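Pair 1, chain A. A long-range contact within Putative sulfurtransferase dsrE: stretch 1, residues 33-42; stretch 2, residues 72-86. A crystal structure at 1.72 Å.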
# COMPACT_ATOMS: atom_id res chain seq x y z
N GLU A 33 -15.65 -23.12 11.56
CA GLU A 33 -15.84 -22.09 12.57
C GLU A 33 -14.84 -20.96 12.39
O GLU A 33 -13.67 -21.20 12.12
CB GLU A 33 -15.67 -22.70 13.96
CG GLU A 33 -15.84 -21.71 15.10
CD GLU A 33 -15.53 -22.33 16.45
OE1 GLU A 33 -16.12 -23.39 16.77
OE2 GLU A 33 -14.70 -21.77 17.19
N ILE A 34 -15.31 -19.73 12.53
CA ILE A 34 -14.42 -18.58 12.46
C ILE A 34 -14.40 -18.12 13.92
O ILE A 34 -15.36 -17.53 14.41
CB ILE A 34 -14.96 -17.47 11.54
CG1 ILE A 34 -14.89 -17.94 10.08
CG2 ILE A 34 -14.14 -16.19 11.72
CD1 ILE A 34 -15.36 -16.92 9.07
N PHE A 35 -13.31 -18.46 14.60
CA PHE A 35 -13.15 -18.14 16.01
C PHE A 35 -13.13 -16.64 16.29
O PHE A 35 -13.63 -16.19 17.31
CB PHE A 35 -11.86 -18.78 16.53
CG PHE A 35 -11.63 -18.59 18.00
CD1 PHE A 35 -12.30 -19.39 18.92
CD2 PHE A 35 -10.76 -17.61 18.46
CE1 PHE A 35 -12.09 -19.21 20.29
CE2 PHE A 35 -10.55 -17.43 19.82
CZ PHE A 35 -11.22 -18.23 20.74
N ARG A 36 -12.55 -15.88 15.37
CA ARG A 36 -12.47 -14.43 15.54
C ARG A 36 -11.97 -13.76 14.26
O ARG A 36 -11.15 -14.33 13.54
CB ARG A 36 -11.53 -14.11 16.70
CG ARG A 36 -11.30 -12.63 17.00
CD ARG A 36 -10.60 -12.48 18.35
NE ARG A 36 -11.45 -13.01 19.42
CZ ARG A 36 -11.02 -13.70 20.47
NH1 ARG A 36 -9.73 -13.96 20.63
NH2 ARG A 36 -11.91 -14.15 21.35
N VAL A 37 -12.49 -12.57 13.99
CA VAL A 37 -12.08 -11.77 12.85
C VAL A 37 -11.41 -10.59 13.54
O VAL A 37 -12.06 -9.83 14.26
CB VAL A 37 -13.28 -11.27 12.03
CG1 VAL A 37 -12.78 -10.47 10.82
CG2 VAL A 37 -14.12 -12.44 11.57
N PHE A 38 -10.11 -10.45 13.33
CA PHE A 38 -9.36 -9.38 13.98
C PHE A 38 -8.87 -8.32 12.99
O PHE A 38 -8.21 -8.64 12.01
CB PHE A 38 -8.17 -9.99 14.73
CG PHE A 38 -7.50 -9.04 15.67
CD1 PHE A 38 -6.57 -8.12 15.22
CD2 PHE A 38 -7.84 -9.05 17.02
CE1 PHE A 38 -5.97 -7.22 16.10
CE2 PHE A 38 -7.26 -8.15 17.91
CZ PHE A 38 -6.32 -7.23 17.45
N PHE A 39 -9.21 -7.07 13.27
CA PHE A 39 -8.81 -5.96 12.42
C PHE A 39 -7.63 -5.23 13.04
O PHE A 39 -7.70 -4.76 14.18
CB PHE A 39 -9.98 -5.01 12.18
CG PHE A 39 -11.16 -5.65 11.52
CD1 PHE A 39 -12.13 -6.30 12.27
CD2 PHE A 39 -11.28 -5.64 10.14
CE1 PHE A 39 -13.22 -6.93 11.65
CE2 PHE A 39 -12.36 -6.26 9.51
CZ PHE A 39 -13.32 -6.91 10.26
N TYR A 40 -6.54 -5.14 12.28
CA TYR A 40 -5.32 -4.49 12.74
C TYR A 40 -4.84 -3.47 11.70
O TYR A 40 -5.31 -3.48 10.57
CB TYR A 40 -4.24 -5.55 12.99
CG TYR A 40 -3.08 -5.06 13.83
CD1 TYR A 40 -3.30 -4.27 14.96
CD2 TYR A 40 -1.77 -5.41 13.52
CE1 TYR A 40 -2.24 -3.83 15.75
CE2 TYR A 40 -0.70 -4.99 14.31
CZ TYR A 40 -0.95 -4.20 15.43
OH TYR A 40 0.09 -3.77 16.22
N HIS A 41 -3.89 -2.62 12.08
CA HIS A 41 -3.39 -1.58 11.17
C HIS A 41 -4.61 -0.79 10.66
O HIS A 41 -5.57 -0.60 11.40
CB HIS A 41 -2.64 -2.19 9.98
CG HIS A 41 -1.51 -3.10 10.36
ND1 HIS A 41 -0.42 -2.69 11.10
CD2 HIS A 41 -1.28 -4.40 10.06
CE1 HIS A 41 0.42 -3.69 11.23
NE2 HIS A 41 -0.07 -4.74 10.61
N ASP A 42 -4.57 -0.35 9.41
CA ASP A 42 -5.70 0.39 8.83
C ASP A 42 -6.95 -0.48 8.78
O ASP A 42 -8.04 0.00 8.48
CB ASP A 42 -5.36 0.86 7.41
CG ASP A 42 -4.74 2.25 7.39
OD1 ASP A 42 -4.53 2.83 8.47
OD2 ASP A 42 -4.47 2.75 6.28
N GLU A 72 -22.97 -15.10 14.10
CA GLU A 72 -22.53 -14.75 15.45
C GLU A 72 -21.01 -14.69 15.55
O GLU A 72 -20.40 -15.36 16.40
CB GLU A 72 -23.09 -15.75 16.47
CG GLU A 72 -24.61 -15.81 16.51
CD GLU A 72 -25.14 -16.66 17.65
OE1 GLU A 72 -24.82 -16.35 18.82
OE2 GLU A 72 -25.88 -17.63 17.39
N LEU A 73 -20.40 -13.89 14.69
CA LEU A 73 -18.95 -13.75 14.66
C LEU A 73 -18.42 -12.74 15.67
O LEU A 73 -19.06 -11.72 15.95
CB LEU A 73 -18.49 -13.34 13.26
CG LEU A 73 -18.90 -14.23 12.09
CD1 LEU A 73 -18.44 -13.57 10.79
CD2 LEU A 73 -18.29 -15.62 12.24
N ASP A 74 -17.24 -13.02 16.21
CA ASP A 74 -16.58 -12.14 17.16
C ASP A 74 -15.63 -11.26 16.33
O ASP A 74 -14.55 -11.70 15.94
CB ASP A 74 -15.81 -12.95 18.20
CG ASP A 74 -15.15 -12.09 19.26
OD1 ASP A 74 -15.71 -11.03 19.61
OD2 ASP A 74 -14.07 -12.47 19.76
N MET A 75 -16.07 -10.04 16.06
CA MET A 75 -15.29 -9.09 15.27
C MET A 75 -14.58 -8.16 16.24
O MET A 75 -15.22 -7.41 16.97
CB MET A 75 -16.22 -8.30 14.37
CG MET A 75 -17.23 -9.18 13.67
SD MET A 75 -16.92 -9.30 11.92
CE MET A 75 -17.86 -8.10 11.42
N VAL A 76 -13.25 -8.22 16.24
CA VAL A 76 -12.46 -7.42 17.16
C VAL A 76 -11.57 -6.41 16.46
O VAL A 76 -10.92 -6.71 15.45
CB VAL A 76 -11.59 -8.35 18.04
CG1 VAL A 76 -10.90 -7.55 19.14
CG2 VAL A 76 -12.47 -9.45 18.64
N VAL A 77 -11.55 -5.20 17.01
CA VAL A 77 -10.74 -4.11 16.49
C VAL A 77 -9.66 -3.75 17.52
O VAL A 77 -9.97 -3.50 18.69
CB VAL A 77 -11.62 -2.87 16.23
CG1 VAL A 77 -10.76 -1.70 15.77
CG2 VAL A 77 -12.67 -3.21 15.18
N CYS A 78 -8.40 -3.75 17.09
CA CYS A 78 -7.29 -3.43 17.98
C CYS A 78 -7.40 -2.03 18.57
O CYS A 78 -7.51 -1.05 17.83
CB CYS A 78 -5.96 -3.55 17.23
SG CYS A 78 -4.54 -3.12 18.24
N VAL A 79 -7.35 -1.93 19.89
CA VAL A 79 -7.46 -0.63 20.55
C VAL A 79 -6.32 0.33 20.22
O VAL A 79 -6.55 1.51 19.99
CB VAL A 79 -7.57 -0.79 22.09
CG1 VAL A 79 -6.28 -1.40 22.64
CG2 VAL A 79 -7.85 0.55 22.73
N ALA A 80 -5.09 -0.19 20.20
CA ALA A 80 -3.92 0.63 19.90
C ALA A 80 -4.01 1.23 18.50
O ALA A 80 -3.82 2.43 18.31
CB ALA A 80 -2.65 -0.21 20.03
N ALA A 81 -4.30 0.38 17.53
CA ALA A 81 -4.43 0.81 16.15
C ALA A 81 -5.64 1.73 15.99
O ALA A 81 -5.63 2.66 15.19
CB ALA A 81 -4.55 -0.40 15.23
N ALA A 82 -6.70 1.47 16.76
CA ALA A 82 -7.90 2.30 16.69
C ALA A 82 -7.66 3.71 17.24
O ALA A 82 -8.16 4.69 16.69
CB ALA A 82 -9.04 1.63 17.46
N GLN A 83 -6.90 3.80 18.33
CA GLN A 83 -6.61 5.10 18.94
C GLN A 83 -5.78 5.96 18.00
O GLN A 83 -5.95 7.17 17.94
CB GLN A 83 -5.87 4.91 20.26
CG GLN A 83 -6.73 4.33 21.36
CD GLN A 83 -5.96 4.03 22.62
OE1 GLN A 83 -6.54 3.73 23.66
NE2 GLN A 83 -4.63 4.11 22.53
N ARG A 84 -4.88 5.32 17.28
CA ARG A 84 -4.01 6.03 16.35
C ARG A 84 -4.80 6.55 15.15
O ARG A 84 -4.52 7.63 14.63
CB ARG A 84 -2.91 5.09 15.87
CG ARG A 84 -1.60 5.75 15.50
CD ARG A 84 -0.59 4.67 15.15
NE ARG A 84 -0.65 3.56 16.10
CZ ARG A 84 0.24 3.35 17.07
NH1 ARG A 84 1.27 4.16 17.23
NH2 ARG A 84 0.08 2.32 17.89
N ARG A 85 -5.82 5.80 14.74
CA ARG A 85 -6.59 6.15 13.56
C ARG A 85 -7.96 6.81 13.73
O ARG A 85 -8.53 7.30 12.76
CB ARG A 85 -6.70 4.91 12.69
CG ARG A 85 -5.33 4.37 12.29
CD ARG A 85 -5.44 3.05 11.55
NE ARG A 85 -4.15 2.60 11.01
CZ ARG A 85 -3.14 2.13 11.74
NH1 ARG A 85 -3.24 2.03 13.06
NH2 ARG A 85 -2.03 1.71 11.13
N GLY A 86 -8.48 6.82 14.95
CA GLY A 86 -9.77 7.46 15.16
C GLY A 86 -11.00 6.59 15.22
O GLY A 86 -12.08 7.03 14.83
O HOH W 1 -16.70 -15.93 15.94

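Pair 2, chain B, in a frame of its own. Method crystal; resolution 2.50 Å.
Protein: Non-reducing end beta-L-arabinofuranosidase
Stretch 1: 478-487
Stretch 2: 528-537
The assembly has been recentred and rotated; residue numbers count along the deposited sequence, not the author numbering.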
# COMPACT_ATOMS: atom_id res chain seq x y z
N PRO B 478 -0.47 -24.39 -5.51
CA PRO B 478 -0.15 -25.83 -5.48
C PRO B 478 1.30 -26.17 -5.91
O PRO B 478 1.85 -27.18 -5.45
CB PRO B 478 -1.18 -26.45 -6.44
CG PRO B 478 -2.30 -25.47 -6.45
CD PRO B 478 -1.64 -24.12 -6.37
N GLU B 479 1.89 -25.34 -6.77
CA GLU B 479 3.28 -25.48 -7.20
C GLU B 479 4.34 -25.24 -6.12
O GLU B 479 5.47 -25.72 -6.28
CB GLU B 479 3.55 -24.52 -8.37
CG GLU B 479 2.90 -24.92 -9.69
CD GLU B 479 3.40 -24.05 -10.85
OE1 GLU B 479 2.56 -23.35 -11.46
OE2 GLU B 479 4.63 -24.05 -11.16
N GLY B 480 4.02 -24.50 -5.07
CA GLY B 480 4.99 -24.15 -4.02
C GLY B 480 4.75 -22.81 -3.33
O GLY B 480 3.61 -22.39 -3.18
N ILE B 481 5.85 -22.14 -2.94
CA ILE B 481 5.85 -20.91 -2.13
C ILE B 481 6.59 -19.74 -2.80
O ILE B 481 7.72 -19.89 -3.28
CB ILE B 481 6.55 -21.20 -0.79
CG1 ILE B 481 5.79 -22.33 -0.08
CG2 ILE B 481 6.69 -19.93 0.07
CD1 ILE B 481 6.44 -22.82 1.19
N TYR B 482 5.97 -18.56 -2.76
CA TYR B 482 6.49 -17.37 -3.43
C TYR B 482 7.01 -16.35 -2.44
O TYR B 482 6.28 -15.95 -1.53
CB TYR B 482 5.39 -16.74 -4.27
CG TYR B 482 4.90 -17.64 -5.37
CD1 TYR B 482 4.05 -18.72 -5.09
CD2 TYR B 482 5.27 -17.43 -6.70
CE1 TYR B 482 3.58 -19.55 -6.10
CE2 TYR B 482 4.81 -18.26 -7.72
CZ TYR B 482 3.97 -19.32 -7.42
OH TYR B 482 3.52 -20.14 -8.41
N CYS B 483 8.26 -15.92 -2.62
CA CYS B 483 8.79 -14.81 -1.81
C CYS B 483 8.50 -13.49 -2.53
O CYS B 483 9.14 -13.17 -3.54
CB CYS B 483 10.28 -14.97 -1.52
SG CYS B 483 10.73 -16.59 -0.83
N ASN B 484 7.55 -12.73 -1.99
CA ASN B 484 7.12 -11.48 -2.56
C ASN B 484 7.73 -10.23 -1.92
O ASN B 484 8.24 -9.38 -2.63
CB ASN B 484 5.60 -11.44 -2.50
CG ASN B 484 4.98 -12.41 -3.47
OD1 ASN B 484 5.27 -12.36 -4.64
ND2 ASN B 484 4.13 -13.30 -2.98
N LEU B 485 7.66 -10.09 -0.60
CA LEU B 485 8.29 -8.94 0.06
C LEU B 485 9.37 -9.41 0.98
O LEU B 485 9.06 -9.97 2.03
CB LEU B 485 7.31 -8.09 0.88
CG LEU B 485 6.12 -7.41 0.20
CD1 LEU B 485 5.69 -6.20 1.02
CD2 LEU B 485 6.37 -7.04 -1.26
N TYR B 486 10.62 -9.12 0.60
CA TYR B 486 11.80 -9.48 1.37
C TYR B 486 11.89 -8.69 2.67
O TYR B 486 11.55 -7.51 2.74
CB TYR B 486 13.09 -9.33 0.52
CG TYR B 486 13.05 -10.16 -0.77
CD1 TYR B 486 12.93 -11.55 -0.71
CD2 TYR B 486 13.12 -9.56 -2.02
CE1 TYR B 486 12.85 -12.32 -1.86
CE2 TYR B 486 13.04 -10.34 -3.19
CZ TYR B 486 12.89 -11.71 -3.09
OH TYR B 486 12.80 -12.53 -4.19
N GLY B 487 12.40 -9.36 3.70
CA GLY B 487 12.52 -8.82 5.06
C GLY B 487 12.72 -9.99 6.02
O GLY B 487 12.20 -11.10 5.80
N ALA B 528 8.89 -33.15 -4.68
CA ALA B 528 9.54 -31.92 -5.12
C ALA B 528 8.45 -30.84 -5.06
O ALA B 528 7.27 -31.13 -5.26
CB ALA B 528 10.07 -32.04 -6.54
N PHE B 529 8.87 -29.63 -4.74
CA PHE B 529 8.02 -28.44 -4.83
C PHE B 529 8.95 -27.24 -4.94
O PHE B 529 10.13 -27.34 -4.56
CB PHE B 529 7.09 -28.32 -3.62
CG PHE B 529 7.79 -28.11 -2.31
CD1 PHE B 529 8.29 -29.18 -1.60
CD2 PHE B 529 7.96 -26.84 -1.80
CE1 PHE B 529 8.95 -28.99 -0.39
CE2 PHE B 529 8.63 -26.64 -0.60
CZ PHE B 529 9.12 -27.71 0.12
N SER B 530 8.42 -26.12 -5.43
CA SER B 530 9.25 -24.96 -5.77
C SER B 530 9.37 -23.90 -4.67
O SER B 530 8.52 -23.78 -3.77
CB SER B 530 8.75 -24.31 -7.06
OG SER B 530 9.03 -25.11 -8.19
N LEU B 531 10.45 -23.14 -4.73
CA LEU B 531 10.56 -21.88 -3.99
C LEU B 531 10.79 -20.80 -5.02
O LEU B 531 11.82 -20.79 -5.68
CB LEU B 531 11.72 -21.88 -2.99
CG LEU B 531 11.53 -22.67 -1.70
CD1 LEU B 531 12.71 -22.44 -0.75
CD2 LEU B 531 10.23 -22.34 -0.99
N PHE B 532 9.85 -19.87 -5.14
CA PHE B 532 9.93 -18.82 -6.14
C PHE B 532 10.45 -17.57 -5.47
O PHE B 532 10.00 -17.23 -4.37
CB PHE B 532 8.57 -18.52 -6.73
CG PHE B 532 7.92 -19.69 -7.39
CD1 PHE B 532 7.23 -20.64 -6.65
CD2 PHE B 532 7.92 -19.80 -8.78
CE1 PHE B 532 6.59 -21.70 -7.27
CE2 PHE B 532 7.27 -20.86 -9.41
CZ PHE B 532 6.61 -21.82 -8.64
N PHE B 533 11.37 -16.87 -6.14
CA PHE B 533 11.90 -15.58 -5.65
C PHE B 533 11.63 -14.48 -6.65
O PHE B 533 12.08 -14.54 -7.80
CB PHE B 533 13.41 -15.66 -5.39
CG PHE B 533 13.76 -16.69 -4.37
CD1 PHE B 533 13.81 -18.04 -4.72
CD2 PHE B 533 13.95 -16.32 -3.05
CE1 PHE B 533 14.08 -19.00 -3.77
CE2 PHE B 533 14.23 -17.26 -2.10
CZ PHE B 533 14.29 -18.61 -2.45
N ARG B 534 10.89 -13.47 -6.22
CA ARG B 534 10.62 -12.35 -7.11
C ARG B 534 11.94 -11.65 -7.42
O ARG B 534 12.75 -11.44 -6.53
CB ARG B 534 9.60 -11.39 -6.49
CG ARG B 534 9.20 -10.24 -7.40
CD ARG B 534 8.05 -9.46 -6.81
NE ARG B 534 8.52 -8.70 -5.68
CZ ARG B 534 9.13 -7.51 -5.76
NH1 ARG B 534 9.53 -6.90 -4.64
NH2 ARG B 534 9.33 -6.92 -6.94
N ILE B 535 12.18 -11.38 -8.70
CA ILE B 535 13.22 -10.44 -9.11
C ILE B 535 12.59 -9.05 -9.33
O ILE B 535 11.84 -8.89 -10.29
CB ILE B 535 13.88 -10.87 -10.42
CG1 ILE B 535 14.32 -12.34 -10.35
CG2 ILE B 535 15.03 -9.91 -10.74
CD1 ILE B 535 15.03 -12.73 -9.06
N PRO B 536 12.89 -8.07 -8.44
CA PRO B 536 12.39 -6.69 -8.61
C PRO B 536 12.64 -6.04 -9.97
O PRO B 536 13.66 -6.31 -10.60
CB PRO B 536 13.11 -5.90 -7.51
CG PRO B 536 13.27 -6.90 -6.42
CD PRO B 536 13.47 -8.24 -7.09
N GLU B 537 11.68 -5.22 -10.39
CA GLU B 537 11.72 -4.48 -11.65
C GLU B 537 12.95 -3.61 -11.66
O GLU B 537 13.63 -3.52 -12.67
CB GLU B 537 10.46 -3.63 -11.83
CG GLU B 537 10.28 -3.10 -13.25
CD GLU B 537 9.11 -2.15 -13.45
OE1 GLU B 537 8.48 -1.72 -12.46
OE2 GLU B 537 8.81 -1.81 -14.61

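Where do the two pairs differ most sharply? At the position shared by A:Arg36 and B:Gly480, pair 1 carries a long charged side chain and pair 2 carries none. A:Arg36 begins sideways, but its end reaches A:Asp74, and NE of A:Arg36 lies 2.7 Å from OD2 of A:Asp74 in a salt bridge, with that oxygen at the edge of the guanidinium. In pair 2 the partner matching A:Asp74 is B:Ser530, and an ideal CB on B:Gly480 would fall 2.3 Å from O of B:Ser530, a clash. The backbone angles of B:Gly480 by themselves also call for glycine.

What backbone do they nevertheless share? Each is a pair of neighbouring parallel strands, and 14 central residues superpose with an RMSD of 0.8 Å. A:Val37, A:Phe38 and A:Phe39 match B:Ile481, B:Tyr482 and B:Cys483; across from them, A:Met75, A:Val76 and A:Val77 match B:Leu531, B:Phe532 and B:Phe533. The hydrogen bonds alternate in the same register: N of A:Val76 to O of A:Val37 and N of B:Phe532 to O of B:Ile481 are both 2.8 Å, as are N of A:Phe39 to O of A:Val76 and N of B:Cys483 to O of B:Phe532.

How do the side chains fill the two faces of the sheet? On the face of A:Phe38 and A:Val76, an aromatic ring meets a branched aliphatic chain, CE2 of A:Phe38 lying 3.9 Å from CG1 of A:Val76. Pair 2 puts two rings there: B:Tyr482 and B:Phe532 form an offset stack, their planes only 6° apart and their centroids separated by 4.0 Å. On the other face the bulk changes strands. A:Phe39 sets CD1 4.3 Å from CG2 of A:Val77, whereas the small B:Cys483 brings SG 3.8 Å from CE2 of B:Phe533.

How is the contact closed beyond the bridged residues? In pair 1, A:Cys78 caps a helix, its SG accepting from N of A:Ala81 at 3.6 Å, and that helix carries A:Arg85 back to stretch 1, where its NE makes a 2.6 Å salt bridge with OD1 of A:Asp42. B:Arg534, which matches A:Cys78, reaches across directly: its NE donates to O of B:Asn484 at 3.1 Å. B:Tyr486, at the position of A:Asp42, adds a 2.6 Å hydrogen bond from its OH to O of B:Arg534. Charge pairing thus closes pair 1, while side-chain donors meeting backbone carbonyls close pair 2.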